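Local coordinates for putative endoribonuclease (Klebsiella pneumoniae, PDB 3LYB), which is a putative endoribonuclease of the L-PSP (YjgF-like) family and probably cleaves RNA, at residues 99-103 with 137-141. Residues are numbered along the deposited sequence; the frame is centred on the assembly and turned at random.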
ATOM      1  N   GLN B  99      -2.418  27.625   7.394  1.00 28.44           N
ATOM      2  CA  GLN B  99      -1.247  26.991   6.803  1.00 28.51           C
ATOM      3  C   GLN B  99      -1.441  25.502   6.518  1.00 28.13           C
ATOM      4  O   GLN B  99      -1.728  24.719   7.416  1.00 28.61           O
ATOM      5  CB  GLN B  99      -0.047  27.199   7.713  1.00 29.08           C
ATOM      6  CG  GLN B  99       0.345  28.677   7.872  1.00 30.18           C
ATOM      7  CD  GLN B  99       0.558  29.052   9.317  1.00 32.24           C
ATOM      8  OE1 GLN B  99       1.504  29.743   9.640  1.00 35.21           O
ATOM      9  NE2 GLN B  99      -0.335  28.605  10.200  1.00 32.58           N
ATOM     10  N   TYR B 100      -1.242  25.131   5.257  1.00 27.91           N
ATOM     11  CA  TYR B 100      -1.482  23.795   4.745  1.00 27.06           C
ATOM     12  C   TYR B 100      -0.177  23.105   4.375  1.00 26.61           C
ATOM     13  O   TYR B 100       0.592  23.615   3.571  1.00 26.04           O
ATOM     14  CB  TYR B 100      -2.338  23.913   3.493  1.00 27.49           C
ATOM     15  CG  TYR B 100      -3.711  24.528   3.694  1.00 28.28           C
ATOM     16  CD1 TYR B 100      -4.748  23.777   4.238  1.00 27.64           C
ATOM     17  CD2 TYR B 100      -3.974  25.848   3.314  1.00 29.56           C
ATOM     18  CE1 TYR B 100      -6.004  24.309   4.419  1.00 29.83           C
ATOM     19  CE2 TYR B 100      -5.245  26.405   3.483  1.00 30.96           C
ATOM     20  CZ  TYR B 100      -6.262  25.615   4.028  1.00 33.29           C
ATOM     21  OH  TYR B 100      -7.536  26.119   4.215  1.00 36.52           O
ATOM     22  N   PHE B 101       0.059  21.932   4.949  1.00 26.69           N
ATOM     23  CA  PHE B 101       1.276  21.172   4.685  1.00 27.09           C
ATOM     24  C   PHE B 101       0.985  19.842   4.046  1.00 27.33           C
ATOM     25  O   PHE B 101      -0.025  19.204   4.357  1.00 28.26           O
ATOM     26  CB  PHE B 101       1.988  20.826   5.990  1.00 27.18           C
ATOM     27  CG  PHE B 101       2.566  21.992   6.714  1.00 27.15           C
ATOM     28  CD1 PHE B 101       1.745  22.883   7.403  1.00 24.59           C
ATOM     29  CD2 PHE B 101       3.953  22.179   6.748  1.00 28.03           C
ATOM     30  CE1 PHE B 101       2.302  23.953   8.108  1.00 26.35           C
ATOM     31  CE2 PHE B 101       4.515  23.251   7.454  1.00 27.36           C
ATOM     32  CZ  PHE B 101       3.678  24.142   8.136  1.00 26.21           C
ATOM     33  N   ARG B 102       1.901  19.394   3.203  1.00 27.12           N
ATOM     34  CA  ARG B 102       1.932  18.005   2.776  1.00 27.07           C
ATOM     35  C   ARG B 102       2.480  17.100   3.869  1.00 27.18           C
ATOM     36  O   ARG B 102       2.213  15.911   3.880  1.00 27.66           O
ATOM     37  CB  ARG B 102       2.784  17.853   1.509  1.00 26.97           C
ATOM     38  CG  ARG B 102       2.004  18.245   0.274  1.00 27.95           C
ATOM     39  CD  ARG B 102       2.514  17.651  -0.989  1.00 27.05           C
ATOM     40  NE  ARG B 102       2.142  16.261  -1.107  1.00 29.98           N
ATOM     41  CZ  ARG B 102       2.974  15.278  -1.444  1.00 32.06           C
ATOM     42  NH1 ARG B 102       4.246  15.530  -1.731  1.00 30.87           N
ATOM     43  NH2 ARG B 102       2.513  14.033  -1.530  1.00 32.96           N
ATOM     44  N   ASN B 103       3.264  17.663   4.780  1.00 27.43           N
ATOM     45  CA  ASN B 103       3.962  16.873   5.794  1.00 27.15           C
ATOM     46  C   ASN B 103       4.292  17.693   7.036  1.00 27.15           C
ATOM     47  O   ASN B 103       5.231  18.494   7.020  1.00 26.36           O
ATOM     48  CB  ASN B 103       5.259  16.317   5.211  1.00 26.78           C
ATOM     49  CG  ASN B 103       5.901  15.298   6.108  1.00 26.65           C
ATOM     50  OD1 ASN B 103       5.819  15.361   7.339  1.00 27.13           O
ATOM     51  ND2 ASN B 103       6.535  14.334   5.498  1.00 26.94           N
ATOM     52  N   ALA B 137       2.435  18.053  -6.643  1.00 30.49           N
ATOM     53  CA  ALA B 137       2.876  17.492  -5.377  1.00 30.37           C
ATOM     54  C   ALA B 137       4.182  18.040  -4.835  1.00 30.18           C
ATOM     55  O   ALA B 137       4.447  17.862  -3.666  1.00 30.89           O
ATOM     56  CB  ALA B 137       2.922  15.939  -5.421  1.00 29.73           C
ATOM     57  N   THR B 138       4.998  18.695  -5.646  1.00 30.14           N
ATOM     58  CA  THR B 138       6.233  19.322  -5.130  1.00 30.55           C
ATOM     59  C   THR B 138       6.001  20.585  -4.249  1.00 30.35           C
ATOM     60  O   THR B 138       6.961  21.115  -3.633  1.00 31.27           O
ATOM     61  CB  THR B 138       7.261  19.693  -6.270  1.00 30.58           C
ATOM     62  OG1 THR B 138       6.711  20.721  -7.086  1.00 30.17           O
ATOM     63  CG2 THR B 138       7.606  18.473  -7.147  1.00 30.44           C
ATOM     64  N   VAL B 139       4.763  21.070  -4.189  1.00 28.26           N
ATOM     65  CA  VAL B 139       4.462  22.190  -3.323  1.00 27.54           C
ATOM     66  C   VAL B 139       4.209  21.680  -1.896  1.00 27.57           C
ATOM     67  O   VAL B 139       3.276  20.934  -1.653  1.00 28.30           O
ATOM     68  CB  VAL B 139       3.285  23.026  -3.904  1.00 27.73           C
ATOM     69  CG1 VAL B 139       2.608  23.890  -2.858  1.00 26.60           C
ATOM     70  CG2 VAL B 139       3.770  23.856  -5.083  1.00 25.82           C
ATOM     71  N   LEU B 140       5.047  22.097  -0.959  1.00 27.34           N
ATOM     72  CA  LEU B 140       5.074  21.546   0.396  1.00 27.50           C
ATOM     73  C   LEU B 140       4.314  22.350   1.452  1.00 27.44           C
ATOM     74  O   LEU B 140       4.023  21.841   2.545  1.00 27.52           O
ATOM     75  CB  LEU B 140       6.521  21.397   0.860  1.00 27.37           C
ATOM     76  CG  LEU B 140       7.484  20.600  -0.023  1.00 27.79           C
ATOM     77  CD1 LEU B 140       8.935  20.781   0.485  1.00 27.14           C
ATOM     78  CD2 LEU B 140       7.091  19.164   0.028  1.00 25.11           C
ATOM     79  N   ILE B 141       3.982  23.591   1.119  1.00 27.25           N
ATOM     80  CA  ILE B 141       3.393  24.526   2.069  1.00 27.58           C
ATOM     81  C   ILE B 141       2.545  25.522   1.298  1.00 28.33           C
ATOM     82  O   ILE B 141       2.928  25.972   0.238  1.00 29.42           O
ATOM     83  CB  ILE B 141       4.496  25.258   2.895  1.00 27.42           C
ATOM     84  CG1 ILE B 141       3.904  26.326   3.808  1.00 25.70           C
ATOM     85  CG2 ILE B 141       5.565  25.903   1.982  1.00 28.03           C
ATOM     86  CD1 ILE B 141       3.365  25.814   5.098  1.00 22.88           C
TER
HETATM   87  O   HOH W   1       5.238  20.041   4.210  1.00 29.05           O
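In the mixed beta sheet of this YjgF-like fold, strand 94-101 ends where strand 141-148 begins, and Phe101 meets Ile141 there as an antiparallel, non-hydrogen-bonded pair with CA atoms 4.8 Å apart. Both side chains leave the same face of the sheet and run side by side, packed against helices 60-85 and 107-115: Ile141 touches Ile69 and Ser73, while the Phe101 ring meets Tyr110 edge-to-face. Between the two the contact is CH-pi. With CG1 anti to the backbone N (chi1 175°), Ile141 sets CD1 over one face of the Phe101 ring. This CD1 lies 3.6 Å from the ring centroid and 16° off the normal, displaced toward CZ.

Past this pair the strand pairing gives way to loop. Leu140 O accepts a weak hydrogen bond from Arg102 N (3.3 Å), and a water donates to the same oxygen at 2.7 Å and to Asn103 O, linking the two backbones a second time. The Arg102 side chain continues along 137-139, its CD 3.4 Å from Val139 O. A bend at chi3 (76°) then turns the guanidinium, whose NE bonds to Ser131 O, so that the Ala137 methyl lies over one of its faces. Ala137, whose side chain is about 5 Å from a bound calcium ion, also brings its carbonyl O to 3.0 Å from Arg102 NH1.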